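Local coordinates for protein LEOA (Escherichia coli, PDB 4AUR) that is a bacterial dynamin-like protein of enterotoxigenic E. coli that probably binds and hydrolyses GTP, at residues Val53-Phe62 / Gln103-Phe113. Numbering follows the deposited sequence.
Sequences VLRIALLGAF and QCEIVDTPGLF
Four backbone hydrogen bonds pair L54, I56 and L58 with E105 and V107 as parallel strands, their short axes 17° apart. E105 N donates to L54 O (2.9 Å) and E105 O accepts from I56 N (3.0 Å); two residues on, V107 N donates to I56 O and V107 O accepts from L58 N. I56, E105 and V107 thus each spend both backbone N and O on the partner strand. On the face carrying R55, E105 and V107, the guanidinium grips E105 side-on: R55 NE lies 2.6 Å and NH2 2.8 Å from the single oxygen E105 OE1, with guanidinium and carboxylate planes 12° apart. A bend at R55 chi3 (-74°) turns the group to E105, while R55 CD rests on V107 CG1. Further along, the F113 ring lies over the G60 backbone, G60 CA being 4.0 Å from its centroid. D108 OD1 is salt-bridged to K66 NZ, which also makes a weak hydrogen bond to L58 O; K66 and G60 belong to a probable Walker A P-loop. Strand 54-60 lies inside the P-loop NTPase sheet, between 104-108 and 140-146, with helix 66-74 packed on L58 and I106 and helix 156-165 on L59 and F113.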
ATOM      1  N   VAL A  53     -32.676  -7.744 -24.496  1.00 32.74           N
ATOM      2  CA  VAL A  53     -33.044  -9.140 -24.621  1.00 31.42           C
ATOM      3  C   VAL A  53     -31.973  -9.846 -25.428  1.00 29.62           C
ATOM      4  O   VAL A  53     -31.249  -9.201 -26.190  1.00 29.12           O
ATOM      5  CB  VAL A  53     -34.382  -9.311 -25.384  1.00 33.85           C
ATOM      6  CG1 VAL A  53     -35.490  -8.455 -24.783  1.00 34.58           C
ATOM      7  CG2 VAL A  53     -34.229  -8.958 -26.851  1.00 32.99           C
ATOM      8  N   LEU A  54     -31.890 -11.169 -25.286  1.00 27.31           N
ATOM      9  CA  LEU A  54     -30.939 -11.975 -26.048  1.00 25.97           C
ATOM     10  C   LEU A  54     -31.070 -11.803 -27.553  1.00 25.75           C
ATOM     11  O   LEU A  54     -32.147 -11.915 -28.095  1.00 26.94           O
ATOM     12  CB  LEU A  54     -31.115 -13.452 -25.730  1.00 25.58           C
ATOM     13  CG  LEU A  54     -30.198 -14.408 -26.479  1.00 25.67           C
ATOM     14  CD1 LEU A  54     -28.730 -14.091 -26.276  1.00 25.94           C
ATOM     15  CD2 LEU A  54     -30.454 -15.813 -25.993  1.00 27.70           C
ATOM     16  N   ARG A  55     -29.949 -11.580 -28.224  1.00 25.96           N
ATOM     17  CA  ARG A  55     -29.911 -11.342 -29.655  1.00 26.24           C
ATOM     18  C   ARG A  55     -28.879 -12.240 -30.302  1.00 27.85           C
ATOM     19  O   ARG A  55     -27.732 -12.282 -29.875  1.00 27.18           O
ATOM     20  CB  ARG A  55     -29.563  -9.893 -29.956  1.00 25.94           C
ATOM     21  CG  ARG A  55     -29.500  -9.601 -31.439  1.00 25.65           C
ATOM     22  CD  ARG A  55     -28.992  -8.206 -31.706  1.00 24.79           C
ATOM     23  NE  ARG A  55     -30.009  -7.230 -31.389  1.00 25.27           N
ATOM     24  CZ  ARG A  55     -29.790  -5.930 -31.277  1.00 25.70           C
ATOM     25  NH1 ARG A  55     -28.573  -5.433 -31.458  1.00 26.35           N
ATOM     26  NH2 ARG A  55     -30.800  -5.123 -30.972  1.00 25.59           N
ATOM     27  N   ILE A  56     -29.302 -12.943 -31.348  1.00 30.17           N
ATOM     28  CA  ILE A  56     -28.433 -13.842 -32.090  1.00 31.24           C
ATOM     29  C   ILE A  56     -28.389 -13.363 -33.527  1.00 30.75           C
ATOM     30  O   ILE A  56     -29.428 -13.116 -34.137  1.00 32.58           O
ATOM     31  CB  ILE A  56     -28.963 -15.284 -32.088  1.00 31.95           C
ATOM     32  CG1 ILE A  56     -29.433 -15.676 -30.707  1.00 33.53           C
ATOM     33  CG2 ILE A  56     -27.891 -16.267 -32.518  1.00 34.10           C
ATOM     34  CD1 ILE A  56     -30.924 -15.478 -30.516  1.00 35.54           C
ATOM     35  N   ALA A  57     -27.197 -13.220 -34.073  1.00 30.52           N
ATOM     36  CA  ALA A  57     -27.077 -12.963 -35.490  1.00 30.60           C
ATOM     37  C   ALA A  57     -26.898 -14.301 -36.159  1.00 31.93           C
ATOM     38  O   ALA A  57     -25.940 -15.042 -35.888  1.00 32.15           O
ATOM     39  CB  ALA A  57     -25.908 -12.059 -35.778  1.00 31.25           C
ATOM     40  N   LEU A  58     -27.852 -14.628 -37.013  1.00 32.48           N
ATOM     41  CA  LEU A  58     -27.819 -15.871 -37.738  1.00 32.55           C
ATOM     42  C   LEU A  58     -27.278 -15.627 -39.129  1.00 30.62           C
ATOM     43  O   LEU A  58     -27.977 -15.118 -40.000  1.00 27.34           O
ATOM     44  CB  LEU A  58     -29.216 -16.455 -37.814  1.00 34.48           C
ATOM     45  CG  LEU A  58     -29.205 -17.927 -38.191  1.00 34.88           C
ATOM     46  CD1 LEU A  58     -28.501 -18.744 -37.123  1.00 34.49           C
ATOM     47  CD2 LEU A  58     -30.620 -18.419 -38.431  1.00 37.51           C
ATOM     48  N   LEU A  59     -26.024 -16.013 -39.317  1.00 31.26           N
ATOM     49  CA  LEU A  59     -25.288 -15.763 -40.563  1.00 32.57           C
ATOM     50  C   LEU A  59     -25.002 -17.046 -41.335  1.00 33.60           C
ATOM     51  O   LEU A  59     -24.741 -18.093 -40.737  1.00 33.77           O
ATOM     52  CB  LEU A  59     -23.955 -15.082 -40.249  1.00 30.41           C
ATOM     53  CG  LEU A  59     -24.098 -13.768 -39.515  1.00 28.72           C
ATOM     54  CD1 LEU A  59     -22.722 -13.163 -39.370  1.00 29.31           C
ATOM     55  CD2 LEU A  59     -25.019 -12.855 -40.295  1.00 28.29           C
ATOM     56  N   GLY A  60     -25.042 -16.942 -42.661  1.00 34.23           N
ATOM     57  CA  GLY A  60     -24.776 -18.072 -43.531  1.00 36.66           C
ATOM     58  C   GLY A  60     -25.743 -18.159 -44.698  1.00 38.33           C
ATOM     59  O   GLY A  60     -26.776 -17.497 -44.732  1.00 38.79           O
ATOM     60  N   ALA A  61     -25.392 -18.984 -45.672  1.00 39.04           N
ATOM     61  CA  ALA A  61     -26.253 -19.210 -46.806  1.00 39.88           C
ATOM     62  C   ALA A  61     -27.374 -20.096 -46.340  1.00 41.02           C
ATOM     63  O   ALA A  61     -27.154 -20.951 -45.494  1.00 41.90           O
ATOM     64  CB  ALA A  61     -25.483 -19.866 -47.923  1.00 39.86           C
ATOM     65  N   PHE A  62     -28.573 -19.881 -46.880  1.00 45.07           N
ATOM     66  CA  PHE A  62     -29.752 -20.631 -46.449  1.00 48.74           C
ATOM     67  C   PHE A  62     -29.666 -22.083 -46.866  1.00 47.59           C
ATOM     68  O   PHE A  62     -30.108 -22.968 -46.139  1.00 46.19           O
ATOM     69  CB  PHE A  62     -31.028 -19.986 -46.983  1.00 53.59           C
ATOM     70  CG  PHE A  62     -31.371 -18.697 -46.292  1.00 56.81           C
ATOM     71  CD1 PHE A  62     -32.054 -18.704 -45.082  1.00 57.10           C
ATOM     72  CD2 PHE A  62     -30.986 -17.478 -46.835  1.00 57.00           C
ATOM     73  CE1 PHE A  62     -32.355 -17.519 -44.434  1.00 58.31           C
ATOM     74  CE2 PHE A  62     -31.282 -16.289 -46.185  1.00 57.09           C
ATOM     75  CZ  PHE A  62     -31.963 -16.311 -44.982  1.00 57.28           C
ATOM     76  N   GLN A 103     -38.220 -13.407 -24.484  1.00 42.96           N
ATOM     77  CA  GLN A 103     -38.090 -12.805 -25.798  1.00 43.42           C
ATOM     78  C   GLN A 103     -36.661 -12.960 -26.308  1.00 40.24           C
ATOM     79  O   GLN A 103     -35.731 -13.126 -25.526  1.00 37.30           O
ATOM     80  CB  GLN A 103     -38.432 -11.322 -25.729  1.00 48.31           C
ATOM     81  CG  GLN A 103     -39.883 -11.038 -25.400  1.00 52.84           C
ATOM     82  CD  GLN A 103     -40.098  -9.647 -24.818  1.00 57.40           C
ATOM     83  OE1 GLN A 103     -39.314  -9.180 -23.983  1.00 55.99           O
ATOM     84  NE2 GLN A 103     -41.182  -8.983 -25.241  1.00 57.37           N
ATOM     85  N   CYS A 104     -36.485 -12.918 -27.621  1.00 36.59           N
ATOM     86  CA  CYS A 104     -35.151 -12.769 -28.185  1.00 36.62           C
ATOM     87  C   CYS A 104     -35.275 -12.270 -29.577  1.00 34.05           C
ATOM     88  O   CYS A 104     -36.280 -12.475 -30.196  1.00 40.34           O
ATOM     89  CB  CYS A 104     -34.343 -14.078 -28.174  1.00 37.21           C
ATOM     90  SG  CYS A 104     -34.843 -15.366 -29.355  0.92 41.20           S
ATOM     91  N   GLU A 105     -34.233 -11.618 -30.054  1.00 32.39           N
ATOM     92  CA  GLU A 105     -34.182 -11.040 -31.372  1.00 30.60           C
ATOM     93  C   GLU A 105     -33.280 -11.910 -32.253  1.00 30.55           C
ATOM     94  O   GLU A 105     -32.272 -12.461 -31.800  1.00 28.82           O
ATOM     95  CB  GLU A 105     -33.586  -9.633 -31.291  1.00 31.45           C
ATOM     96  CG  GLU A 105     -34.321  -8.642 -30.404  1.00 31.87           C
ATOM     97  CD  GLU A 105     -33.560  -7.330 -30.240  1.00 33.74           C
ATOM     98  OE1 GLU A 105     -32.311  -7.356 -30.221  1.00 36.42           O
ATOM     99  OE2 GLU A 105     -34.192  -6.256 -30.129  1.00 35.35           O
ATOM    100  N   ILE A 106     -33.629 -12.037 -33.521  1.00 31.18           N
ATOM    101  CA  ILE A 106     -32.820 -12.816 -34.443  1.00 31.88           C
ATOM    102  C   ILE A 106     -32.542 -11.887 -35.572  1.00 31.64           C
ATOM    103  O   ILE A 106     -33.452 -11.492 -36.266  1.00 34.28           O
ATOM    104  CB  ILE A 106     -33.557 -14.087 -34.909  1.00 33.16           C
ATOM    105  CG1 ILE A 106     -33.686 -15.040 -33.716  1.00 33.84           C
ATOM    106  CG2 ILE A 106     -32.794 -14.772 -36.033  1.00 33.28           C
ATOM    107  CD1 ILE A 106     -34.692 -16.147 -33.875  1.00 35.38           C
ATOM    108  N   VAL A 107     -31.291 -11.481 -35.718  1.00 32.79           N
ATOM    109  CA  VAL A 107     -30.933 -10.493 -36.737  1.00 32.64           C
ATOM    110  C   VAL A 107     -30.241 -11.210 -37.863  1.00 32.52           C
ATOM    111  O   VAL A 107     -29.588 -12.211 -37.629  1.00 33.97           O
ATOM    112  CB  VAL A 107     -30.011  -9.396 -36.184  1.00 30.78           C
ATOM    113  CG1 VAL A 107     -30.735  -8.598 -35.132  1.00 31.69           C
ATOM    114  CG2 VAL A 107     -28.742  -9.972 -35.585  1.00 32.52           C
ATOM    115  N   ASP A 108     -30.375 -10.714 -39.080  1.00 33.92           N
ATOM    116  CA  ASP A 108     -29.635 -11.306 -40.204  1.00 37.06           C
ATOM    117  C   ASP A 108     -29.591 -10.323 -41.368  1.00 35.83           C
ATOM    118  O   ASP A 108     -30.305  -9.329 -41.391  1.00 34.79           O
ATOM    119  CB  ASP A 108     -30.281 -12.657 -40.587  1.00 39.88           C
ATOM    120  CG  ASP A 108     -29.801 -13.220 -41.924  1.00 41.25           C
ATOM    121  OD1 ASP A 108     -28.613 -13.585 -42.044  1.00 42.04           O
ATOM    122  OD2 ASP A 108     -30.641 -13.309 -42.854  1.00 47.77           O
ATOM    123  N   THR A 109     -28.723 -10.601 -42.314  1.00 34.89           N
ATOM    124  CA  THR A 109     -28.584  -9.801 -43.489  1.00 35.88           C
ATOM    125  C   THR A 109     -28.824 -10.694 -44.703  1.00 37.56           C
ATOM    126  O   THR A 109     -27.873 -11.184 -45.293  1.00 40.84           O
ATOM    127  CB  THR A 109     -27.158  -9.277 -43.504  1.00 36.49           C
ATOM    128  OG1 THR A 109     -26.279 -10.370 -43.217  1.00 36.17           O
ATOM    129  CG2 THR A 109     -26.985  -8.265 -42.421  1.00 37.15           C
ATOM    130  N   PRO A 110     -30.092 -10.919 -45.090  1.00 39.82           N
ATOM    131  CA  PRO A 110     -30.386 -11.918 -46.126  1.00 42.06           C
ATOM    132  C   PRO A 110     -29.797 -11.642 -47.510  1.00 40.35           C
ATOM    133  O   PRO A 110     -29.456 -12.569 -48.218  1.00 38.38           O
ATOM    134  CB  PRO A 110     -31.923 -11.909 -46.200  1.00 42.89           C
ATOM    135  CG  PRO A 110     -32.373 -11.266 -44.937  1.00 43.94           C
ATOM    136  CD  PRO A 110     -31.321 -10.233 -44.675  1.00 42.29           C
ATOM    137  N   GLY A 111     -29.681 -10.377 -47.884  1.00 43.77           N
ATOM    138  CA  GLY A 111     -29.083 -10.016 -49.167  1.00 47.54           C
ATOM    139  C   GLY A 111     -27.775 -10.717 -49.503  1.00 48.43           C
ATOM    140  O   GLY A 111     -27.579 -11.135 -50.642  1.00 53.91           O
ATOM    141  N   LEU A 112     -26.893 -10.853 -48.511  1.00 47.78           N
ATOM    142  CA  LEU A 112     -25.557 -11.444 -48.694  1.00 46.59           C
ATOM    143  C   LEU A 112     -25.568 -12.968 -48.912  1.00 49.66           C
ATOM    144  O   LEU A 112     -24.584 -13.564 -49.370  1.00 45.59           O
ATOM    145  CB  LEU A 112     -24.699 -11.157 -47.463  1.00 45.09           C
ATOM    146  CG  LEU A 112     -24.429  -9.715 -47.071  1.00 42.93           C
ATOM    147  CD1 LEU A 112     -23.870  -9.648 -45.665  1.00 43.55           C
ATOM    148  CD2 LEU A 112     -23.450  -9.095 -48.033  1.00 42.54           C
ATOM    149  N   PHE A 113     -26.680 -13.597 -48.576  1.00 54.03           N
ATOM    150  CA  PHE A 113     -26.753 -15.039 -48.537  1.00 59.02           C
ATOM    151  C   PHE A 113     -27.902 -15.535 -49.441  1.00 66.97           C
ATOM    152  O   PHE A 113     -28.499 -16.600 -49.209  1.00 63.18           O
ATOM    153  CB  PHE A 113     -26.969 -15.486 -47.084  1.00 60.97           C
ATOM    154  CG  PHE A 113     -25.973 -14.907 -46.081  1.00 58.23           C
ATOM    155  CD1 PHE A 113     -24.631 -15.215 -46.149  1.00 57.31           C
ATOM    156  CD2 PHE A 113     -26.403 -14.087 -45.047  1.00 57.86           C
ATOM    157  CE1 PHE A 113     -23.741 -14.701 -45.227  1.00 58.31           C
ATOM    158  CE2 PHE A 113     -25.516 -13.573 -44.123  1.00 54.19           C
ATOM    159  CZ  PHE A 113     -24.183 -13.881 -44.214  1.00 55.11           C
TER